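Local coordinates for cerato-platanin-like protein (Moniliophthora perniciosa, PDB 3SUK) that is a secreted fungal cerato-platanin whose exact function is unsettled, built on a double-psi beta barrel and probably specialised among the diversified cerato-platanins of its species, at residues V41-G55 / N79-A93. Residues are numbered along the deposited sequence; the frame is centred on the assembly and turned at random.
Sequences VPTFPHIGASSDIGG and NLVAIDHAGNGFNVA
Thr43 and Val81 meet where both serve one carbonyl, His46 O. Thr43 OG1 donates to His46 O at 2.9 Å and Val81 N donates to it at 3.1 Å, the two arriving from opposite faces of the carbonyl plane. Traced outward, Thr43 CB lies 3.9 Å from Asn79 O; with chi1 at 56°, OG1 sits between the backbone N and the carbonyl carbon, facing His46 O while also touching Val81 CG2, and CG2 packs on that same methyl. A valine here would probably leave His46 O without its hydroxyl donor, with Val81 N alone of the two gripping it, and the turn less firmly tied to strand 47-50.

Strand 47-50 pairs in parallel with strand 79-83, strongly splayed at 52° between their directions, through Gly48 N to Val81 O and Ile83 N to Gly48 O, the latter 2.9 Å. On its other edge it runs antiparallel to strand 90-92, at 155°: Ala49 and Asn91 exchange both backbone bonds. Gly48 CA is 3.2 Å from Asn91 O, and a CB there would clash with this oxygen and with Val92.

Beyond the corner at Asp84, whose carboxylate binds Tyr12 and Ala23 N, His85 ND1 donates to Ile53 O at 2.7 Å, the acceptor lying in the ring plane. Ile53 CD1 reaches Ala82 CB, and Ser51 OG accepts from Gly89 N at 2.9 Å. Strand 47-50 is thus flanked by a parallel strand and an antiparallel one reached after the chain turns at Asp84, a mixed pairing that forms part of the double-psi beta barrel of cerato-platanins.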
ATOM      1  N   VAL A  41      -4.492  -2.468  10.099  1.00 11.71           N
ATOM      2  CA  VAL A  41      -4.326  -1.190   9.478  1.00 11.29           C
ATOM      3  C   VAL A  41      -5.738  -0.739   9.025  1.00 11.59           C
ATOM      4  O   VAL A  41      -6.435  -1.489   8.442  1.00 11.19           O
ATOM      5  CB  VAL A  41      -3.376  -1.317   8.285  1.00 10.23           C
ATOM      6  CG1 VAL A  41      -3.214   0.050   7.655  1.00 10.43           C
ATOM      7  CG2 VAL A  41      -1.987  -1.875   8.761  1.00 12.04           C
ATOM      8  N   PRO A  42      -6.116   0.508   9.282  1.00 10.91           N
ATOM      9  CA  PRO A  42      -7.514   0.887   9.094  1.00 12.28           C
ATOM     10  C   PRO A  42      -8.032   0.788   7.664  1.00 11.51           C
ATOM     11  O   PRO A  42      -9.194   0.672   7.459  1.00 14.12           O
ATOM     12  CB  PRO A  42      -7.567   2.339   9.623  1.00 11.13           C
ATOM     13  CG  PRO A  42      -6.481   2.411  10.582  1.00 13.24           C
ATOM     14  CD  PRO A  42      -5.389   1.561  10.003  1.00 12.90           C
ATOM     15  N   THR A  43      -7.148   0.852   6.685  1.00 10.89           N
ATOM     16  CA  THR A  43      -7.551   0.801   5.284  1.00 10.76           C
ATOM     17  C   THR A  43      -7.482  -0.629   4.711  1.00 10.13           C
ATOM     18  O   THR A  43      -7.701  -0.820   3.569  1.00 10.20           O
ATOM     19  CB  THR A  43      -6.640   1.733   4.466  1.00  8.97           C
ATOM     20  OG1 THR A  43      -5.298   1.343   4.694  1.00 10.28           O
ATOM     21  CG2 THR A  43      -6.779   3.185   4.937  1.00 11.64           C
ATOM     22  N   PHE A  44      -7.169  -1.618   5.524  1.00  9.83           N
ATOM     23  CA  PHE A  44      -6.924  -2.946   4.987  1.00 11.10           C
ATOM     24  C   PHE A  44      -8.159  -3.370   4.181  1.00 11.71           C
ATOM     25  O   PHE A  44      -9.259  -3.207   4.632  1.00 12.88           O
ATOM     26  CB  PHE A  44      -6.714  -3.973   6.123  1.00 11.08           C
ATOM     27  CG  PHE A  44      -6.474  -5.380   5.616  1.00 12.57           C
ATOM     28  CD1 PHE A  44      -5.214  -5.789   5.312  1.00 12.99           C
ATOM     29  CD2 PHE A  44      -7.517  -6.262   5.425  1.00 11.97           C
ATOM     30  CE1 PHE A  44      -4.967  -7.048   4.838  1.00 11.70           C
ATOM     31  CE2 PHE A  44      -7.266  -7.525   4.960  1.00 14.07           C
ATOM     32  CZ  PHE A  44      -5.980  -7.902   4.672  1.00 12.05           C
ATOM     33  N   PRO A  45      -7.980  -3.938   2.998  1.00 11.72           N
ATOM     34  CA  PRO A  45      -6.730  -4.472   2.434  1.00 12.36           C
ATOM     35  C   PRO A  45      -5.990  -3.460   1.567  1.00 10.44           C
ATOM     36  O   PRO A  45      -5.173  -3.862   0.797  1.00 10.50           O
ATOM     37  CB  PRO A  45      -7.239  -5.606   1.548  1.00 13.58           C
ATOM     38  CG  PRO A  45      -8.502  -5.062   0.995  1.00 12.84           C
ATOM     39  CD  PRO A  45      -9.134  -4.285   2.166  1.00 11.63           C
ATOM     40  N   HIS A  46      -6.291  -2.182   1.728  1.00  8.78           N
ATOM     41  CA  HIS A  46      -5.554  -1.159   0.989  1.00  9.87           C
ATOM     42  C   HIS A  46      -4.248  -0.883   1.729  1.00  8.24           C
ATOM     43  O   HIS A  46      -4.100   0.088   2.412  1.00  8.08           O
ATOM     44  CB  HIS A  46      -6.354   0.142   0.874  1.00  9.53           C
ATOM     45  CG  HIS A  46      -7.672   0.002   0.185  1.00  9.23           C
ATOM     46  ND1 HIS A  46      -8.586   1.024   0.118  1.00 10.96           N
ATOM     47  CD2 HIS A  46      -8.226  -1.041  -0.459  1.00  9.32           C
ATOM     48  CE1 HIS A  46      -9.656   0.605  -0.525  1.00 14.80           C
ATOM     49  NE2 HIS A  46      -9.464  -0.641  -0.894  1.00 11.12           N
ATOM     50  N   ILE A  47      -3.316  -1.809   1.565  1.00  8.23           N
ATOM     51  CA  ILE A  47      -1.997  -1.702   2.175  1.00  7.70           C
ATOM     52  C   ILE A  47      -0.950  -2.205   1.188  1.00  6.50           C
ATOM     53  O   ILE A  47      -1.272  -2.935   0.280  1.00  7.59           O
ATOM     54  CB  ILE A  47      -1.874  -2.497   3.487  1.00  7.59           C
ATOM     55  CG1 ILE A  47      -2.172  -3.971   3.247  1.00  9.78           C
ATOM     56  CG2 ILE A  47      -2.761  -1.913   4.604  1.00  8.71           C
ATOM     57  CD1 ILE A  47      -1.655  -4.905   4.311  1.00 11.58           C
ATOM     58  N   GLY A  48       0.282  -1.769   1.378  1.00  6.46           N
ATOM     59  CA  GLY A  48       1.347  -2.235   0.521  1.00  8.40           C
ATOM     60  C   GLY A  48       2.711  -1.668   0.836  1.00  8.48           C
ATOM     61  O   GLY A  48       2.897  -0.910   1.747  1.00  9.23           O
ATOM     62  N   ALA A  49       3.657  -2.061  -0.004  1.00  8.29           N
ATOM     63  CA  ALA A  49       5.010  -1.550   0.033  1.00  9.26           C
ATOM     64  C   ALA A  49       5.117  -0.345  -0.915  1.00  6.62           C
ATOM     65  O   ALA A  49       4.367  -0.305  -1.875  1.00  7.24           O
ATOM     66  CB  ALA A  49       5.985  -2.648  -0.387  1.00  8.32           C
ATOM     67  N   SER A  50       6.010   0.599  -0.608  1.00  7.39           N
ATOM     68  CA  SER A  50       6.326   1.723  -1.472  1.00  8.45           C
ATOM     69  C   SER A  50       7.841   1.979  -1.479  1.00  7.56           C
ATOM     70  O   SER A  50       8.496   1.817  -0.503  1.00  8.88           O
ATOM     71  CB  SER A  50       5.599   2.981  -1.007  1.00  8.10           C
ATOM     72  OG  SER A  50       6.070   4.128  -1.651  1.00  9.92           O
ATOM     73  N   SER A  51       8.342   2.421  -2.614  1.00  9.44           N
ATOM     74  CA  SER A  51       9.732   2.866  -2.757  1.00  9.12           C
ATOM     75  C   SER A  51      10.016   4.123  -1.959  1.00 10.36           C
ATOM     76  O   SER A  51      11.147   4.463  -1.724  1.00 10.57           O
ATOM     77  CB  SER A  51      10.112   3.034  -4.233  1.00 10.36           C
ATOM     78  OG  SER A  51       9.206   3.785  -4.958  1.00 10.87           O
ATOM     79  N   ASP A  52       8.962   4.790  -1.502  1.00  9.00           N
ATOM     80  CA  ASP A  52       9.120   5.941  -0.594  1.00 10.62           C
ATOM     81  C   ASP A  52       9.704   5.501   0.748  1.00 10.29           C
ATOM     82  O   ASP A  52      10.261   6.276   1.447  1.00 10.92           O
ATOM     83  CB  ASP A  52       7.809   6.714  -0.357  1.00  9.46           C
ATOM     84  CG  ASP A  52       7.390   7.558  -1.535  1.00 10.38           C
ATOM     85  OD1 ASP A  52       8.092   7.600  -2.516  1.00 14.28           O
ATOM     86  OD2 ASP A  52       6.368   8.202  -1.435  1.00 12.56           O
ATOM     87  N   ILE A  53       9.462   4.252   1.093  1.00  9.08           N
ATOM     88  CA  ILE A  53       9.973   3.686   2.316  1.00  9.31           C
ATOM     89  C   ILE A  53      11.314   2.988   1.974  1.00 12.24           C
ATOM     90  O   ILE A  53      11.341   1.973   1.341  1.00 10.45           O
ATOM     91  CB  ILE A  53       8.950   2.679   2.935  1.00  9.96           C
ATOM     92  CG1 ILE A  53       7.744   3.437   3.509  1.00  7.80           C
ATOM     93  CG2 ILE A  53       9.607   1.862   4.004  1.00  9.87           C
ATOM     94  CD1 ILE A  53       6.515   2.575   3.761  1.00  9.33           C
ATOM     95  N   GLY A  54      12.393   3.621   2.407  1.00 11.86           N
ATOM     96  CA  GLY A  54      13.747   3.148   2.177  1.00 14.07           C
ATOM     97  C   GLY A  54      14.032   1.831   2.852  1.00 14.88           C
ATOM     98  O   GLY A  54      14.821   1.057   2.401  1.00 19.08           O
ATOM     99  N   GLY A  55      13.441   1.625   4.007  1.00 15.41           N
ATOM    100  CA  GLY A  55      13.714   0.471   4.830  1.00 14.47           C
ATOM    101  C   GLY A  55      13.319   0.784   6.260  1.00 15.57           C
ATOM    102  O   GLY A  55      12.525   1.671   6.494  1.00 14.98           O
ATOM    103  N   ASN A  79      -7.530   4.896  -1.171  1.00  7.84           N
ATOM    104  CA  ASN A  79      -6.573   5.338  -0.202  1.00  8.01           C
ATOM    105  C   ASN A  79      -5.861   4.147   0.449  1.00  8.71           C
ATOM    106  O   ASN A  79      -6.458   3.189   0.813  1.00 10.94           O
ATOM    107  CB  ASN A  79      -7.258   6.189   0.870  1.00  8.84           C
ATOM    108  CG  ASN A  79      -7.950   7.436   0.297  1.00 10.87           C
ATOM    109  OD1 ASN A  79      -7.551   7.995  -0.664  1.00 11.82           O
ATOM    110  ND2 ASN A  79      -9.038   7.771   0.889  1.00 14.89           N
ATOM    111  N   LEU A  80      -4.549   4.243   0.509  1.00  7.06           N
ATOM    112  CA  LEU A  80      -3.705   3.114   0.819  1.00  7.58           C
ATOM    113  C   LEU A  80      -2.595   3.503   1.776  1.00  7.12           C
ATOM    114  O   LEU A  80      -2.013   4.524   1.637  1.00  7.49           O
ATOM    115  CB  LEU A  80      -3.118   2.556  -0.489  1.00  7.31           C
ATOM    116  CG  LEU A  80      -2.214   1.318  -0.285  1.00  6.66           C
ATOM    117  CD1 LEU A  80      -2.533   0.230  -1.321  1.00  8.61           C
ATOM    118  CD2 LEU A  80      -0.719   1.701  -0.413  1.00  8.51           C
ATOM    119  N   VAL A  81      -2.279   2.626   2.722  1.00  7.72           N
ATOM    120  CA  VAL A  81      -1.184   2.870   3.667  1.00  7.12           C
ATOM    121  C   VAL A  81       0.035   2.071   3.267  1.00  5.64           C
ATOM    122  O   VAL A  81      -0.037   0.918   3.083  1.00  7.12           O
ATOM    123  CB  VAL A  81      -1.582   2.494   5.141  1.00  6.55           C
ATOM    124  CG1 VAL A  81      -0.385   2.678   6.117  1.00  8.81           C
ATOM    125  CG2 VAL A  81      -2.788   3.378   5.596  1.00  8.68           C
ATOM    126  N   ALA A  82       1.149   2.758   3.219  1.00  6.46           N
ATOM    127  CA  ALA A  82       2.427   2.116   2.952  1.00  7.17           C
ATOM    128  C   ALA A  82       3.097   1.668   4.243  1.00  7.40           C
ATOM    129  O   ALA A  82       3.249   2.419   5.123  1.00  7.73           O
ATOM    130  CB  ALA A  82       3.311   3.058   2.127  1.00  9.15           C
ATOM    131  N   ILE A  83       3.418   0.391   4.275  1.00  8.45           N
ATOM    132  CA  ILE A  83       3.993  -0.251   5.458  1.00  9.55           C
ATOM    133  C   ILE A  83       5.332  -0.991   5.269  1.00  9.34           C
ATOM    134  O   ILE A  83       5.781  -1.657   6.159  1.00 10.04           O
ATOM    135  CB  ILE A  83       2.953  -1.245   6.047  1.00  9.89           C
ATOM    136  CG1 ILE A  83       2.729  -2.460   5.129  1.00 10.78           C
ATOM    137  CG2 ILE A  83       1.634  -0.506   6.343  1.00  8.88           C
ATOM    138  CD1 ILE A  83       1.952  -3.594   5.751  1.00 14.89           C
ATOM    139  N   ASP A  84       5.886  -0.940   4.068  1.00  7.99           N
ATOM    140  CA  ASP A  84       7.050  -1.774   3.753  1.00  8.95           C
ATOM    141  C   ASP A  84       7.800  -1.088   2.616  1.00  8.30           C
ATOM    142  O   ASP A  84       7.267  -0.219   1.993  1.00  9.26           O
ATOM    143  CB  ASP A  84       6.560  -3.178   3.363  1.00  8.75           C
ATOM    144  CG  ASP A  84       7.634  -4.280   3.432  1.00  8.84           C
ATOM    145  OD1 ASP A  84       8.728  -4.010   3.869  1.00  9.99           O
ATOM    146  OD2 ASP A  84       7.260  -5.375   3.002  1.00 10.65           O
ATOM    147  N   HIS A  85       9.033  -1.504   2.406  1.00  9.06           N
ATOM    148  CA  HIS A  85       9.866  -1.060   1.292  1.00  8.10           C
ATOM    149  C   HIS A  85       9.535  -1.818   0.002  1.00  8.99           C
ATOM    150  O   HIS A  85       9.440  -2.963   0.032  1.00 10.80           O
ATOM    151  CB  HIS A  85      11.356  -1.292   1.657  1.00 10.90           C
ATOM    152  CG  HIS A  85      12.300  -1.126   0.493  1.00  9.11           C
ATOM    153  ND1 HIS A  85      12.627   0.097  -0.031  1.00 11.19           N
ATOM    154  CD2 HIS A  85      12.936  -2.037  -0.270  1.00 14.65           C
ATOM    155  CE1 HIS A  85      13.454  -0.063  -1.044  1.00 13.85           C
ATOM    156  NE2 HIS A  85      13.664  -1.348  -1.199  1.00 13.61           N
ATOM    157  N   ALA A  86       9.453  -1.088  -1.108  1.00  9.76           N
ATOM    158  CA  ALA A  86       9.382  -1.660  -2.457  1.00  9.20           C
ATOM    159  C   ALA A  86      10.572  -1.107  -3.222  1.00 10.00           C
ATOM    160  O   ALA A  86      11.032  -0.043  -2.962  1.00  9.95           O
ATOM    161  CB  ALA A  86       8.105  -1.232  -3.134  1.00  9.13           C
ATOM    162  N   GLY A  87      11.052  -1.876  -4.173  1.00 11.06           N
ATOM    163  CA  GLY A  87      12.116  -1.418  -5.034  1.00 11.40           C
ATOM    164  C   GLY A  87      11.699  -0.352  -6.025  1.00 12.26           C
ATOM    165  O   GLY A  87      12.501   0.357  -6.477  1.00 11.86           O
ATOM    166  N   ASN A  88      10.451  -0.335  -6.434  1.00 11.03           N
ATOM    167  CA  ASN A  88      10.017   0.558  -7.509  1.00 12.07           C
ATOM    168  C   ASN A  88       8.503   0.837  -7.471  1.00  9.57           C
ATOM    169  O   ASN A  88       7.756   0.040  -7.937  1.00 12.29           O
ATOM    170  CB  ASN A  88      10.424  -0.113  -8.846  1.00 14.81           C
ATOM    171  CG  ASN A  88       9.971   0.607 -10.058  1.00 12.98           C
ATOM    172  OD1 ASN A  88       9.814   1.767 -10.073  1.00 16.15           O
ATOM    173  ND2 ASN A  88       9.862  -0.131 -11.124  1.00 17.58           N
ATOM    174  N   GLY A  89       8.107   1.998  -7.012  1.00  9.64           N
ATOM    175  CA  GLY A  89       6.694   2.294  -6.807  1.00 10.12           C
ATOM    176  C   GLY A  89       6.005   1.453  -5.731  1.00  7.52           C
ATOM    177  O   GLY A  89       6.556   1.277  -4.683  1.00  8.85           O
ATOM    178  N   PHE A  90       4.833   0.936  -6.048  1.00  8.53           N
ATOM    179  CA  PHE A  90       4.027   0.225  -5.048  1.00  7.91           C
ATOM    180  C   PHE A  90       3.924  -1.271  -5.319  1.00  7.92           C
ATOM    181  O   PHE A  90       3.704  -1.691  -6.427  1.00  8.12           O
ATOM    182  CB  PHE A  90       2.563   0.743  -5.010  1.00  8.29           C
ATOM    183  CG  PHE A  90       2.396   2.161  -4.547  1.00  8.67           C
ATOM    184  CD1 PHE A  90       2.395   2.443  -3.213  1.00  8.98           C
ATOM    185  CD2 PHE A  90       2.127   3.187  -5.448  1.00  9.54           C
ATOM    186  CE1 PHE A  90       2.225   3.714  -2.787  1.00  8.59           C
ATOM    187  CE2 PHE A  90       1.963   4.480  -5.006  1.00 11.20           C
ATOM    188  CZ  PHE A  90       1.989   4.706  -3.656  1.00 10.26           C
ATOM    189  N   ASN A  91       4.047  -2.052  -4.263  1.00  7.93           N
ATOM    190  CA  ASN A  91       3.615  -3.435  -4.281  1.00  8.77           C
ATOM    191  C   ASN A  91       2.470  -3.588  -3.266  1.00  7.83           C
ATOM    192  O   ASN A  91       2.673  -3.532  -2.118  1.00  9.70           O
ATOM    193  CB  ASN A  91       4.732  -4.399  -3.856  1.00  9.71           C
ATOM    194  CG  ASN A  91       6.052  -4.177  -4.564  1.00 10.93           C
ATOM    195  OD1 ASN A  91       6.142  -3.722  -5.662  1.00 13.82           O
ATOM    196  ND2 ASN A  91       7.085  -4.529  -3.872  1.00 12.93           N
ATOM    197  N   VAL A  92       1.275  -3.829  -3.777  1.00  7.51           N
ATOM    198  CA  VAL A  92       0.066  -3.801  -2.953  1.00  7.88           C
ATOM    199  C   VAL A  92      -0.649  -5.137  -2.849  1.00  7.50           C
ATOM    200  O   VAL A  92      -0.403  -6.012  -3.576  1.00  7.74           O
ATOM    201  CB  VAL A  92      -0.939  -2.683  -3.426  1.00  6.81           C
ATOM    202  CG1 VAL A  92      -0.193  -1.318  -3.489  1.00  8.92           C
ATOM    203  CG2 VAL A  92      -1.625  -3.054  -4.760  1.00  8.87           C
ATOM    204  N   ALA A  93      -1.573  -5.238  -1.905  1.00  7.30           N
ATOM    205  CA  ALA A  93      -2.359  -6.469  -1.807  1.00  7.69           C
ATOM    206  C   ALA A  93      -3.096  -6.653  -3.136  1.00  7.64           C
ATOM    207  O   ALA A  93      -3.544  -5.725  -3.729  1.00  7.83           O
ATOM    208  CB  ALA A  93      -3.348  -6.368  -0.647  1.00  7.36           C
TER